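PDB 3R2U: metallo-beta-lactamase family protein from Staphylococcus aureus, which probably acts as an iron-dependent hydrolase or oxygenase of the metallo-beta-lactamase superfamily, its metal-binding domain joined to a rhodanese-like region. Local coordinates for residues A[81-95]-A[270-284]. Sequence-based numbering, arbitrary orientation. Where two conformers were deposited one is given.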
ATOM      1  N   ILE A  81     -24.924 -17.371 -17.213  0.70 19.51           N
ATOM      2  CA  ILE A  81     -25.524 -16.462 -16.244  0.70 19.79           C
ATOM      3  C   ILE A  81     -25.090 -16.945 -14.852  0.70 19.18           C
ATOM      4  O   ILE A  81     -25.537 -17.977 -14.372  0.70 19.04           O
ATOM      5  CB  ILE A  81     -27.082 -16.429 -16.370  0.70 20.75           C
ATOM      6  CG1 ILE A  81     -27.500 -16.068 -17.805  0.70 20.41           C
ATOM      7  CG2 ILE A  81     -27.669 -15.465 -15.378  0.70 19.09           C
ATOM      8  CD1 ILE A  81     -29.026 -15.992 -18.032  0.70 18.13           C
ATOM      9  N   HIS A  82     -24.185 -16.200 -14.224  1.00 19.51           N
ATOM     10  CA  HIS A  82     -23.606 -16.608 -12.949  1.00 18.70           C
ATOM     11  C   HIS A  82     -24.515 -16.491 -11.762  1.00 20.36           C
ATOM     12  O   HIS A  82     -25.346 -15.594 -11.686  1.00 20.23           O
ATOM     13  CB  HIS A  82     -22.313 -15.840 -12.697  1.00 19.26           C
ATOM     14  CG  HIS A  82     -21.279 -16.095 -13.733  1.00 18.92           C
ATOM     15  ND1 HIS A  82     -20.636 -17.306 -13.844  1.00 19.64           N
ATOM     16  CD2 HIS A  82     -20.791 -15.313 -14.725  1.00 20.79           C
ATOM     17  CE1 HIS A  82     -19.781 -17.251 -14.850  1.00 21.18           C
ATOM     18  NE2 HIS A  82     -19.864 -16.058 -15.406  1.00 21.03           N
ATOM     19  N   ALA A  83     -24.349 -17.436 -10.838  1.00 20.28           N
ATOM     20  CA  ALA A  83     -25.134 -17.488  -9.613  1.00 22.37           C
ATOM     21  C   ALA A  83     -24.301 -17.148  -8.392  1.00 21.09           C
ATOM     22  O   ALA A  83     -24.843 -17.009  -7.303  1.00 22.72           O
ATOM     23  CB  ALA A  83     -25.715 -18.897  -9.436  1.00 22.75           C
ATOM     24  N   ASP A  84     -23.004 -16.967  -8.567  1.00 19.68           N
ATOM     25  CA  ASP A  84     -22.122 -16.822  -7.413  1.00 21.38           C
ATOM     26  C   ASP A  84     -21.199 -15.605  -7.384  1.00 21.36           C
ATOM     27  O   ASP A  84     -20.352 -15.497  -6.502  1.00 20.01           O
ATOM     28  CB  ASP A  84     -21.352 -18.134  -7.190  1.00 21.18           C
ATOM     29  CG  ASP A  84     -20.851 -18.721  -8.475  1.00 22.34           C
ATOM     30  OD1 ASP A  84     -20.782 -17.990  -9.480  1.00 21.37           O
ATOM     31  OD2 ASP A  84     -20.525 -19.917  -8.487  1.00 30.33           O
ATOM     32  N   PHE A  85     -21.392 -14.683  -8.325  1.00 20.64           N
ATOM     33  CA  PHE A  85     -20.711 -13.382  -8.275  1.00 20.61           C
ATOM     34  C   PHE A  85     -21.418 -12.500  -9.281  1.00 19.21           C
ATOM     35  O   PHE A  85     -22.169 -12.997 -10.107  1.00 19.13           O
ATOM     36  CB  PHE A  85     -19.195 -13.449  -8.545  1.00 19.90           C
ATOM     37  CG  PHE A  85     -18.844 -13.725  -9.968  1.00 18.81           C
ATOM     38  CD1 PHE A  85     -18.881 -15.021 -10.464  1.00 19.15           C
ATOM     39  CD2 PHE A  85     -18.496 -12.690 -10.826  1.00 19.13           C
ATOM     40  CE1 PHE A  85     -18.575 -15.284 -11.793  1.00 17.43           C
ATOM     41  CE2 PHE A  85     -18.174 -12.943 -12.157  1.00 17.67           C
ATOM     42  CZ  PHE A  85     -18.216 -14.246 -12.644  1.00 18.13           C
ATOM     43  N   ALA A  86     -21.172 -11.199  -9.191  1.00 18.64           N
ATOM     44  CA  ALA A  86     -21.814 -10.234 -10.048  1.00 19.01           C
ATOM     45  C   ALA A  86     -20.965 -10.017 -11.277  1.00 19.33           C
ATOM     46  O   ALA A  86     -19.795  -9.676 -11.176  1.00 18.61           O
ATOM     47  CB  ALA A  86     -22.038  -8.928  -9.292  1.00 18.57           C
ATOM     48  N   SER A  87     -21.557 -10.243 -12.449  1.00 19.29           N
ATOM     49  CA  SER A  87     -20.842 -10.078 -13.708  1.00 18.40           C
ATOM     50  C   SER A  87     -20.455  -8.641 -14.016  1.00 19.19           C
ATOM     51  O   SER A  87     -21.262  -7.724 -13.868  1.00 17.12           O
ATOM     52  CB  SER A  87     -21.729 -10.545 -14.854  1.00 21.52           C
ATOM     53  OG  SER A  87     -21.152 -10.217 -16.108  1.00 20.53           O
ATOM     54  N   GLY A  88     -19.230  -8.459 -14.496  1.00 17.31           N
ATOM     55  CA  GLY A  88     -18.794  -7.144 -14.958  1.00 18.15           C
ATOM     56  C   GLY A  88     -18.970  -6.970 -16.474  1.00 18.62           C
ATOM     57  O   GLY A  88     -18.543  -5.971 -17.033  1.00 19.86           O
ATOM     58  N   ILE A  89     -19.669  -7.894 -17.142  1.00 19.27           N
ATOM     59  CA  ILE A  89     -19.742  -7.851 -18.612  1.00 18.67           C
ATOM     60  C   ILE A  89     -20.422  -6.593 -19.162  1.00 18.62           C
ATOM     61  O   ILE A  89     -19.968  -6.045 -20.169  1.00 18.38           O
ATOM     62  CB  ILE A  89     -20.361  -9.144 -19.237  1.00 18.82           C
ATOM     63  CG1 ILE A  89     -19.983  -9.278 -20.720  1.00 23.58           C
ATOM     64  CG2 ILE A  89     -21.876  -9.168 -19.096  1.00 17.80           C
ATOM     65  CD1 ILE A  89     -18.807 -10.102 -20.985  1.00 25.90           C
ATOM     66  N   ARG A  90     -21.502  -6.147 -18.528  0.70 17.02           N
ATOM     67  CA  ARG A  90     -22.168  -4.935 -18.962  0.70 17.91           C
ATOM     68  C   ARG A  90     -21.261  -3.721 -18.706  0.70 19.25           C
ATOM     69  O   ARG A  90     -21.234  -2.783 -19.497  0.70 19.81           O
ATOM     70  CB  ARG A  90     -23.520  -4.771 -18.266  0.70 18.12           C
ATOM     71  CG  ARG A  90     -24.584  -5.808 -18.701  0.70 19.20           C
ATOM     72  CD  ARG A  90     -25.873  -5.583 -17.936  0.70 19.45           C
ATOM     73  NE  ARG A  90     -26.889  -6.600 -18.205  0.70 21.19           N
ATOM     74  CZ  ARG A  90     -26.907  -7.819 -17.667  0.70 19.72           C
ATOM     75  NH1 ARG A  90     -27.887  -8.655 -17.970  0.70 20.49           N
ATOM     76  NH2 ARG A  90     -25.947  -8.213 -16.837  0.70 21.89           N
ATOM     77  N   ASP A  91     -20.517  -3.747 -17.602  1.00 19.63           N
ATOM     78  CA  ASP A  91     -19.576  -2.660 -17.278  1.00 20.35           C
ATOM     79  C   ASP A  91     -18.504  -2.577 -18.366  1.00 20.24           C
ATOM     80  O   ASP A  91     -18.075  -1.475 -18.747  1.00 20.66           O
ATOM     81  CB  ASP A  91     -18.899  -2.864 -15.905  1.00 19.12           C
ATOM     82  CG  ASP A  91     -19.822  -2.556 -14.724  1.00 22.34           C
ATOM     83  OD1 ASP A  91     -20.946  -3.126 -14.632  1.00 23.02           O
ATOM     84  OD2 ASP A  91     -19.379  -1.743 -13.853  1.00 20.98           O
ATOM     85  N   VAL A  92     -18.065  -3.737 -18.860  1.00 18.91           N
ATOM     86  CA  VAL A  92     -17.054  -3.761 -19.922  1.00 19.21           C
ATOM     87  C   VAL A  92     -17.569  -3.065 -21.195  1.00 19.81           C
ATOM     88  O   VAL A  92     -16.891  -2.223 -21.766  1.00 20.35           O
ATOM     89  CB  VAL A  92     -16.600  -5.190 -20.262  1.00 19.61           C
ATOM     90  CG1 VAL A  92     -15.766  -5.203 -21.553  1.00 16.68           C
ATOM     91  CG2 VAL A  92     -15.832  -5.768 -19.101  1.00 18.35           C
ATOM     92  N   ALA A  93     -18.778  -3.420 -21.612  1.00 18.92           N
ATOM     93  CA  ALA A  93     -19.399  -2.859 -22.797  1.00 19.92           C
ATOM     94  C   ALA A  93     -19.601  -1.348 -22.649  1.00 20.80           C
ATOM     95  O   ALA A  93     -19.318  -0.575 -23.565  1.00 20.99           O
ATOM     96  CB  ALA A  93     -20.767  -3.555 -23.049  1.00 19.45           C
ATOM     97  N   ILE A  94     -20.086  -0.931 -21.483  1.00 20.09           N
ATOM     98  CA  ILE A  94     -20.374   0.483 -21.240  1.00 22.58           C
ATOM     99  C   ILE A  94     -19.129   1.352 -20.941  1.00 23.11           C
ATOM    100  O   ILE A  94     -18.964   2.417 -21.527  1.00 23.01           O
ATOM    101  CB  ILE A  94     -21.411   0.648 -20.110  1.00 22.87           C
ATOM    102  CG1 ILE A  94     -22.751   0.014 -20.540  1.00 23.91           C
ATOM    103  CG2 ILE A  94     -21.599   2.145 -19.765  1.00 24.41           C
ATOM    104  CD1 ILE A  94     -23.788  -0.049 -19.422  1.00 27.53           C
ATOM    105  N   LYS A  95     -18.239   0.889 -20.072  1.00 21.99           N
ATOM    106  CA  LYS A  95     -17.092   1.729 -19.689  1.00 21.04           C
ATOM    107  C   LYS A  95     -15.973   1.681 -20.689  1.00 21.49           C
ATOM    108  O   LYS A  95     -15.298   2.686 -20.892  1.00 20.72           O
ATOM    109  CB  LYS A  95     -16.548   1.332 -18.305  1.00 19.40           C
ATOM    110  CG  LYS A  95     -17.504   1.588 -17.136  1.00 19.88           C
ATOM    111  CD  LYS A  95     -16.817   1.301 -15.815  1.00 17.97           C
ATOM    112  CE  LYS A  95     -17.691   1.557 -14.600  1.00 16.72           C
ATOM    113  NZ  LYS A  95     -16.885   1.304 -13.357  1.00 15.97           N
ATOM    114  N   PHE A 270     -27.178 -16.811  -3.915  1.00 25.30           N
ATOM    115  CA  PHE A 270     -27.145 -17.379  -5.279  1.00 26.77           C
ATOM    116  C   PHE A 270     -28.369 -16.970  -6.110  1.00 26.72           C
ATOM    117  O   PHE A 270     -28.218 -16.510  -7.245  1.00 25.30           O
ATOM    118  CB  PHE A 270     -26.973 -18.905  -5.256  1.00 26.70           C
ATOM    119  CG  PHE A 270     -25.530 -19.373  -5.086  1.00 26.95           C
ATOM    120  CD1 PHE A 270     -24.602 -18.628  -4.360  1.00 26.11           C
ATOM    121  CD2 PHE A 270     -25.129 -20.601  -5.603  1.00 30.93           C
ATOM    122  CE1 PHE A 270     -23.284 -19.082  -4.192  1.00 26.20           C
ATOM    123  CE2 PHE A 270     -23.820 -21.066  -5.438  1.00 30.91           C
ATOM    124  CZ  PHE A 270     -22.901 -20.303  -4.724  1.00 30.10           C
ATOM    125  N   ALA A 271     -29.565 -17.096  -5.536  1.00 27.48           N
ATOM    126  CA  ALA A 271     -30.783 -16.755  -6.258  1.00 28.21           C
ATOM    127  C   ALA A 271     -30.774 -15.296  -6.691  1.00 27.78           C
ATOM    128  O   ALA A 271     -31.213 -14.955  -7.791  1.00 28.34           O
ATOM    129  CB  ALA A 271     -32.010 -17.045  -5.409  1.00 30.14           C
ATOM    130  N   GLN A 272     -30.243 -14.433  -5.846  1.00 27.74           N
ATOM    131  CA  GLN A 272     -30.222 -13.000  -6.147  1.00 26.88           C
ATOM    132  C   GLN A 272     -29.212 -12.691  -7.223  1.00 24.54           C
ATOM    133  O   GLN A 272     -29.442 -11.816  -8.040  1.00 23.05           O
ATOM    134  CB  GLN A 272     -29.886 -12.200  -4.880  1.00 27.62           C
ATOM    135  CG  GLN A 272     -29.856 -10.654  -5.042  1.00 30.15           C
ATOM    136  CD  GLN A 272     -31.238 -10.056  -5.261  1.00 34.98           C
ATOM    137  OE1 GLN A 272     -32.255 -10.730  -5.111  1.00 42.62           O
ATOM    138  NE2 GLN A 272     -31.275  -8.792  -5.619  1.00 38.39           N
ATOM    139  N   MET A 273     -28.077 -13.401  -7.213  1.00 24.25           N
ATOM    140  CA  MET A 273     -27.009 -13.155  -8.192  1.00 24.08           C
ATOM    141  C   MET A 273     -27.463 -13.464  -9.591  1.00 22.72           C
ATOM    142  O   MET A 273     -27.103 -12.773 -10.537  1.00 23.09           O
ATOM    143  CB  MET A 273     -25.779 -14.030  -7.902  1.00 25.22           C
ATOM    144  CG  MET A 273     -25.098 -13.750  -6.617  1.00 29.44           C
ATOM    145  SD  MET A 273     -23.817 -12.511  -6.726  1.00 31.68           S
ATOM    146  CE  MET A 273     -24.580 -11.201  -7.619  1.00 28.93           C
ATOM    147  N   LYS A 274     -28.231 -14.528  -9.717  1.00 21.78           N
ATOM    148  CA  LYS A 274     -28.736 -14.968 -11.002  1.00 23.71           C
ATOM    149  C   LYS A 274     -29.618 -13.877 -11.637  1.00 23.22           C
ATOM    150  O   LYS A 274     -29.590 -13.651 -12.849  1.00 21.12           O
ATOM    151  CB  LYS A 274     -29.555 -16.238 -10.800  1.00 24.76           C
ATOM    152  CG  LYS A 274     -29.638 -17.144 -11.992  1.00 34.50           C
ATOM    153  CD  LYS A 274     -28.503 -18.178 -11.954  1.00 38.41           C
ATOM    154  CE  LYS A 274     -28.682 -19.252 -13.013  1.00 41.14           C
ATOM    155  NZ  LYS A 274     -28.147 -18.897 -14.347  1.00 37.59           N
ATOM    156  N   LYS A 275     -30.429 -13.235 -10.803  1.00 22.70           N
ATOM    157  CA  LYS A 275     -31.320 -12.151 -11.258  1.00 23.91           C
ATOM    158  C   LYS A 275     -30.513 -10.916 -11.618  1.00 22.92           C
ATOM    159  O   LYS A 275     -30.750 -10.299 -12.636  1.00 23.05           O
ATOM    160  CB  LYS A 275     -32.300 -11.796 -10.142  1.00 26.25           C
ATOM    161  CG  LYS A 275     -33.146 -12.969  -9.654  1.00 31.75           C
ATOM    162  CD  LYS A 275     -33.457 -12.799  -8.150  1.00 40.97           C
ATOM    163  CE  LYS A 275     -34.785 -12.169  -7.833  1.00 42.71           C
ATOM    164  NZ  LYS A 275     -35.825 -13.248  -7.792  1.00 46.74           N
ATOM    165  N   ILE A 276     -29.561 -10.538 -10.764  1.00 21.56           N
ATOM    166  CA  ILE A 276     -28.677  -9.397 -11.061  1.00 21.62           C
ATOM    167  C   ILE A 276     -27.935  -9.600 -12.378  1.00 21.27           C
ATOM    168  O   ILE A 276     -27.762  -8.668 -13.168  1.00 20.61           O
ATOM    169  CB  ILE A 276     -27.666  -9.187  -9.912  1.00 22.13           C
ATOM    170  CG1 ILE A 276     -28.404  -8.573  -8.719  1.00 25.76           C
ATOM    171  CG2 ILE A 276     -26.501  -8.321 -10.345  1.00 21.59           C
ATOM    172  CD1 ILE A 276     -27.546  -8.434  -7.477  1.00 29.84           C
ATOM    173  N   ASN A 277     -27.476 -10.827 -12.607  1.00 19.53           N
ATOM    174  CA  ASN A 277     -26.777 -11.149 -13.832  1.00 18.38           C
ATOM    175  C   ASN A 277     -27.663 -11.249 -15.054  1.00 19.91           C
ATOM    176  O   ASN A 277     -27.245 -10.901 -16.161  1.00 18.94           O
ATOM    177  CB  ASN A 277     -25.936 -12.410 -13.624  1.00 18.73           C
ATOM    178  CG  ASN A 277     -24.760 -12.129 -12.712  1.00 20.24           C
ATOM    179  OD1 ASN A 277     -24.256 -11.003 -12.714  1.00 21.71           O
ATOM    180  ND2 ASN A 277     -24.360 -13.099 -11.889  1.00 16.58           N
ATOM    181  N   GLN A 278     -28.890 -11.719 -14.866  1.00 19.84           N
ATOM    182  CA  GLN A 278     -29.798 -11.814 -15.969  1.00 21.17           C
ATOM    183  C   GLN A 278     -30.324 -10.422 -16.369  1.00 20.10           C
ATOM    184  O   GLN A 278     -30.478 -10.165 -17.546  1.00 18.89           O
ATOM    185  CB  GLN A 278     -30.989 -12.745 -15.631  1.00 21.20           C
ATOM    186  CG  GLN A 278     -31.950 -12.869 -16.801  1.00 26.62           C
ATOM    187  CD  GLN A 278     -33.157 -13.735 -16.537  1.00 28.68           C
ATOM    188  OE1 GLN A 278     -33.470 -14.060 -15.400  1.00 26.08           O
ATOM    189  NE2 GLN A 278     -33.850 -14.102 -17.603  1.00 28.80           N
ATOM    190  N   PHE A 279     -30.599  -9.556 -15.381  1.00 19.16           N
ATOM    191  CA  PHE A 279     -31.194  -8.220 -15.622  1.00 20.09           C
ATOM    192  C   PHE A 279     -30.263  -7.000 -15.554  1.00 21.07           C
ATOM    193  O   PHE A 279     -30.632  -5.907 -16.026  1.00 22.21           O
ATOM    194  CB  PHE A 279     -32.369  -8.012 -14.670  1.00 19.78           C
ATOM    195  CG  PHE A 279     -33.517  -8.885 -14.980  1.00 19.59           C
ATOM    196  CD1 PHE A 279     -34.415  -8.513 -15.949  1.00 21.52           C
ATOM    197  CD2 PHE A 279     -33.662 -10.122 -14.367  1.00 19.39           C
ATOM    198  CE1 PHE A 279     -35.495  -9.351 -16.289  1.00 25.37           C
ATOM    199  CE2 PHE A 279     -34.736 -10.963 -14.694  1.00 19.00           C
ATOM    200  CZ  PHE A 279     -35.642 -10.575 -15.654  1.00 23.29           C
ATOM    201  N   GLY A 280     -29.072  -7.208 -15.005  1.00 19.68           N
ATOM    202  CA  GLY A 280     -28.076  -6.162 -14.834  1.00 19.97           C
ATOM    203  C   GLY A 280     -28.298  -5.355 -13.580  1.00 19.36           C
ATOM    204  O   GLY A 280     -29.369  -5.392 -12.988  1.00 19.62           O
ATOM    205  N   MET A 281     -27.257  -4.656 -13.149  1.00 19.06           N
ATOM    206  CA  MET A 281     -27.367  -3.742 -12.025  1.00 19.14           C
ATOM    207  C   MET A 281     -26.564  -2.491 -12.365  1.00 19.85           C
ATOM    208  O   MET A 281     -25.952  -2.419 -13.422  1.00 18.00           O
ATOM    209  CB  MET A 281     -26.858  -4.376 -10.740  1.00 20.56           C
ATOM    210  CG  MET A 281     -25.325  -4.650 -10.721  1.00 17.60           C
ATOM    211  SD  MET A 281     -24.787  -5.277  -9.122  1.00 20.52           S
ATOM    212  CE  MET A 281     -25.256  -3.912  -8.067  1.00 17.69           C
ATOM    213  N   ASN A 282     -26.540  -1.529 -11.450  1.00 20.12           N
ATOM    214  CA  ASN A 282     -25.811  -0.285 -11.660  1.00 21.28           C
ATOM    215  C   ASN A 282     -24.323  -0.532 -11.936  1.00 20.63           C
ATOM    216  O   ASN A 282     -23.754  -1.536 -11.490  1.00 17.67           O
ATOM    217  CB  ASN A 282     -25.930   0.607 -10.416  1.00 21.30           C
ATOM    218  CG  ASN A 282     -27.324   1.165 -10.224  1.00 25.57           C
ATOM    219  OD1 ASN A 282     -28.139   1.138 -11.122  1.00 27.83           O
ATOM    220  ND2 ASN A 282     -27.594   1.673  -9.032  1.00 29.05           N
ATOM    221  N   LEU A 283     -23.705   0.390 -12.666  1.00 18.82           N
ATOM    222  CA  LEU A 283     -22.293   0.292 -12.921  1.00 18.96           C
ATOM    223  C   LEU A 283     -21.550   0.232 -11.600  1.00 18.23           C
ATOM    224  O   LEU A 283     -21.942   0.836 -10.613  1.00 17.67           O
ATOM    225  CB  LEU A 283     -21.789   1.490 -13.723  1.00 18.42           C
ATOM    226  CG  LEU A 283     -22.219   1.582 -15.195  1.00 22.05           C
ATOM    227  CD1 LEU A 283     -21.885   2.989 -15.755  1.00 23.71           C
ATOM    228  CD2 LEU A 283     -21.535   0.477 -16.041  1.00 16.89           C
ATOM    229  N   TYR A 284     -20.465  -0.514 -11.585  1.00 17.85           N
ATOM    230  CA  TYR A 284     -19.617  -0.543 -10.422  1.00 16.93           C
ATOM    231  C   TYR A 284     -18.912   0.806 -10.199  1.00 16.91           C
ATOM    232  O   TYR A 284     -18.339   1.387 -11.134  1.00 17.26           O
ATOM    233  CB  TYR A 284     -18.520  -1.615 -10.577  1.00 16.43           C
ATOM    234  CG  TYR A 284     -17.414  -1.404  -9.612  1.00 14.95           C
ATOM    235  CD1 TYR A 284     -17.578  -1.707  -8.262  1.00 20.46           C
ATOM    236  CD2 TYR A 284     -16.201  -0.876 -10.023  1.00 17.10           C
ATOM    237  CE1 TYR A 284     -16.568  -1.484  -7.357  1.00 19.84           C
ATOM    238  CE2 TYR A 284     -15.187  -0.654  -9.127  1.00 16.48           C
ATOM    239  CZ  TYR A 284     -15.374  -0.957  -7.806  1.00 21.35           C
ATOM    240  OH  TYR A 284     -14.362  -0.733  -6.949  1.00 21.54           O
TER
HETATM  241  O   HOH W   1     -24.455  -7.801 -13.396  1.00 37.20           O
HETATM  242  O   HOH W   2     -22.253  -3.672 -12.395  1.00 13.79           O
HETATM  243  O   HOH W   3     -23.771  -2.575 -15.323  1.00 22.97           O
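N277 lays its amide against the turning backbone of 82-87, the loop that follows the iron ligand H80. N277 ND2 gives one proton to H82 O (2.7 Å) and the other to F85 O (2.8 Å), both acceptors lying in the amide plane. N277 OD1 receives S87 N at 2.8 Å in a nearly straight bond (173°). Asparagine suits this place because one short, flat group both donates and accepts, matching buried backbone atoms of either kind. Its own carbonyl, near the C-terminal end of helix 270-279, is gripped end-on by R90: R90 NH1 (3.0 Å) and NH2 (3.1 Å) converge on N277 O from above the carbonyl plane. The arginine chain is extended from CG to NE, and G280 CA packs over the guanidinium centre, where a glycine with positive phi leaves room. Further along, D91 OD2 takes Y284 N on its syn lone pair (2.8 Å), and K95 NZ donates to Y284 O (2.7 Å), also bonding T288 of the second subunit. One helical turn before N277, M273 bends at chi2 and chi3, which brings M273 CE to A86 CB at 3.8 Å. Backbone groups of both segments are thus satisfied by side chains, consistent with a firmly held loop beside the iron site.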